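Local coordinates for protein serine acetyltransferase (Entamoeba histolytica, PDB 3Q1X) that probably catalyses the transfer of an acetyl group to the hydroxyl of L-serine, a step of cysteine biosynthesis, and carries a left-handed beta-helix, at residues V133-I138 with E153-V158. Sequence-based numbering, arbitrary orientation.
Sequences VIVYRI and EMMESV
The hydroxyl of Tyr136 hydrogen-bonds to the carbonyl oxygen of Ala170 and forms a weak hydrogen bond with Ile172 N, while the root of the same side chain packs on Met155. The ring thus leads away from the helix partner toward the beta-helix, with Arg137 NH1 in its plane at the edge; Arg137 NE forms a salt bridge with Asp106, and NH1 and NH2 hydrogen-bond to Ile172 O and Lys173 O.

Between the two helices the contact is wholly apolar, an example of an antiparallel helix pair in which methionine and valine side chains fill the gap without any hydrogen bond across it. Met155 starts with CG anti to its carbonyl carbon (chi1 -66°); the bend at chi2 then sets SD 3.6 Å from Tyr136 CA. A further bend at chi3 turns the methyl CE against Tyr136 CB, at 3.7 Å. Val135 buries the most surface against the other helix, and its CG1 is anti to the backbone N (chi1 178°). This methyl touches Met154 CG at 3.5 Å and is equally near Val158 CG2. The two valine side chains run past one another in opposing senses, and 3.5 Å from Val135 CB to Val158 CG2 is close for two carbons. Ile138 contributes more loosely, its CG2 4.4 Å from Met154 SD.

The axes of the two segments approach to 9.7 Å and run antiparallel at 173°; the contact is buried, and helices 128-144 and 150-162 form an antiparallel hairpin. Tyr136 and Arg137 face its beta-helix side, Ile138 packs on helices 36-45 and 82-113, and Glu153 salt-bridges Arg125 of a neighbouring subunit.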
loop_
_atom_site.group_PDB
_atom_site.type_symbol
_atom_site.label_atom_id
_atom_site.label_comp_id
_atom_site.label_asym_id
_atom_site.label_seq_id
_atom_site.Cartn_x
_atom_site.Cartn_y
_atom_site.Cartn_z
ATOM N N VAL A 133 -3.577 -13.661 4.381
ATOM C CA VAL A 133 -4.439 -14.805 4.678
ATOM C C VAL A 133 -4.222 -15.366 6.083
ATOM O O VAL A 133 -5.189 -15.782 6.712
ATOM C CB VAL A 133 -4.393 -15.919 3.576
ATOM C CG1 VAL A 133 -4.908 -15.379 2.249
ATOM C CG2 VAL A 133 -3.029 -16.510 3.428
ATOM N N ILE A 134 -2.973 -15.344 6.566
ATOM C CA ILE A 134 -2.640 -15.723 7.945
ATOM C C ILE A 134 -3.471 -14.937 8.951
ATOM O O ILE A 134 -4.071 -15.505 9.861
ATOM C CB ILE A 134 -1.145 -15.482 8.269
ATOM C CG1 ILE A 134 -0.237 -16.472 7.540
ATOM C CG2 ILE A 134 -0.889 -15.569 9.761
ATOM C CD1 ILE A 134 1.262 -16.189 7.737
ATOM N N VAL A 135 -3.479 -13.620 8.782
ATOM C CA VAL A 135 -4.197 -12.749 9.690
ATOM C C VAL A 135 -5.700 -12.870 9.426
ATOM O O VAL A 135 -6.479 -12.986 10.366
ATOM C CB VAL A 135 -3.677 -11.303 9.609
ATOM C CG1 VAL A 135 -4.460 -10.402 10.528
ATOM C CG2 VAL A 135 -2.171 -11.251 9.942
ATOM N N TYR A 136 -6.107 -12.900 8.154
ATOM C CA TYR A 136 -7.523 -13.074 7.826
ATOM C C TYR A 136 -8.170 -14.292 8.509
ATOM O O TYR A 136 -9.304 -14.212 9.000
ATOM C CB TYR A 136 -7.774 -13.173 6.311
ATOM C CG TYR A 136 -9.063 -13.923 6.033
ATOM C CD1 TYR A 136 -10.308 -13.296 6.174
ATOM C CD2 TYR A 136 -9.042 -15.287 5.718
ATOM C CE1 TYR A 136 -11.501 -14.013 5.976
ATOM C CE2 TYR A 136 -10.226 -16.005 5.525
ATOM C CZ TYR A 136 -11.444 -15.363 5.656
ATOM O OH TYR A 136 -12.607 -16.080 5.467
ATOM N N ARG A 137 -7.459 -15.415 8.532
ATOM C CA ARG A 137 -8.075 -16.638 9.028
ATOM C C ARG A 137 -8.377 -16.536 10.521
ATOM O O ARG A 137 -9.363 -17.108 11.014
ATOM C CB ARG A 137 -7.239 -17.867 8.656
ATOM C CG ARG A 137 -7.267 -18.115 7.138
ATOM C CD ARG A 137 -7.073 -19.578 6.760
ATOM N NE ARG A 137 -6.969 -19.749 5.307
ATOM C CZ ARG A 137 -8.012 -19.800 4.481
ATOM N NH1 ARG A 137 -9.257 -19.710 4.958
ATOM N NH2 ARG A 137 -7.813 -19.955 3.182
ATOM N N ILE A 138 -7.557 -15.763 11.229
ATOM C CA ILE A 138 -7.822 -15.497 12.641
ATOM C C ILE A 138 -8.903 -14.423 12.814
ATOM O O ILE A 138 -9.848 -14.624 13.579
ATOM C CB ILE A 138 -6.524 -15.200 13.428
ATOM C CG1 ILE A 138 -5.792 -16.518 13.756
ATOM C CG2 ILE A 138 -6.823 -14.422 14.708
ATOM C CD1 ILE A 138 -5.064 -17.167 12.586
ATOM N N GLU A 153 -10.136 -3.791 12.609
ATOM C CA GLU A 153 -8.883 -3.073 12.864
ATOM C C GLU A 153 -7.675 -3.930 12.494
ATOM O O GLU A 153 -6.729 -3.461 11.863
ATOM C CB GLU A 153 -8.777 -2.655 14.334
ATOM C CG GLU A 153 -7.569 -1.778 14.643
ATOM C CD GLU A 153 -7.687 -1.088 15.991
ATOM O OE1 GLU A 153 -7.968 -1.774 16.998
ATOM O OE2 GLU A 153 -7.509 0.139 16.038
ATOM N N MET A 154 -7.731 -5.197 12.894
ATOM C CA MET A 154 -6.690 -6.160 12.553
ATOM C C MET A 154 -6.492 -6.247 11.041
ATOM O O MET A 154 -5.362 -6.192 10.547
ATOM C CB MET A 154 -7.056 -7.533 13.110
ATOM C CG MET A 154 -5.913 -8.531 13.105
ATOM S SD MET A 154 -6.427 -10.211 13.543
ATOM C CE MET A 154 -7.652 -9.853 14.765
ATOM N N MET A 155 -7.594 -6.356 10.301
ATOM C CA MET A 155 -7.495 -6.430 8.841
ATOM C C MET A 155 -7.064 -5.111 8.182
ATOM O O MET A 155 -6.486 -5.118 7.087
ATOM C CB MET A 155 -8.797 -6.936 8.223
ATOM C CG MET A 155 -9.141 -8.366 8.578
ATOM S SD MET A 155 -7.774 -9.513 8.451
ATOM C CE MET A 155 -7.507 -9.542 6.675
ATOM N N GLU A 156 -7.305 -3.985 8.851
ATOM C CA GLU A 156 -6.762 -2.708 8.376
ATOM C C GLU A 156 -5.231 -2.615 8.530
ATOM O O GLU A 156 -4.555 -1.917 7.751
ATOM C CB GLU A 156 -7.462 -1.521 9.043
ATOM C CG GLU A 156 -8.888 -1.260 8.531
ATOM C CD GLU A 156 -8.998 -1.129 7.024
ATOM O OE1 GLU A 156 -8.048 -0.650 6.367
ATOM O OE2 GLU A 156 -10.061 -1.502 6.496
ATOM N N SER A 157 -4.680 -3.328 9.513
ATOM C CA SER A 157 -3.225 -3.519 9.584
ATOM C C SER A 157 -2.708 -4.280 8.357
ATOM O O SER A 157 -1.729 -3.878 7.728
ATOM C CB SER A 157 -2.808 -4.229 10.869
ATOM O OG SER A 157 -3.010 -3.406 12.001
ATOM N N VAL A 158 -3.387 -5.375 8.019
ATOM C CA VAL A 158 -3.107 -6.119 6.788
ATOM C C VAL A 158 -3.243 -5.208 5.552
ATOM O O VAL A 158 -2.353 -5.175 4.694
ATOM C CB VAL A 158 -4.040 -7.340 6.663
ATOM C CG1 VAL A 158 -3.946 -7.939 5.276
ATOM C CG2 VAL A 158 -3.733 -8.384 7.751
#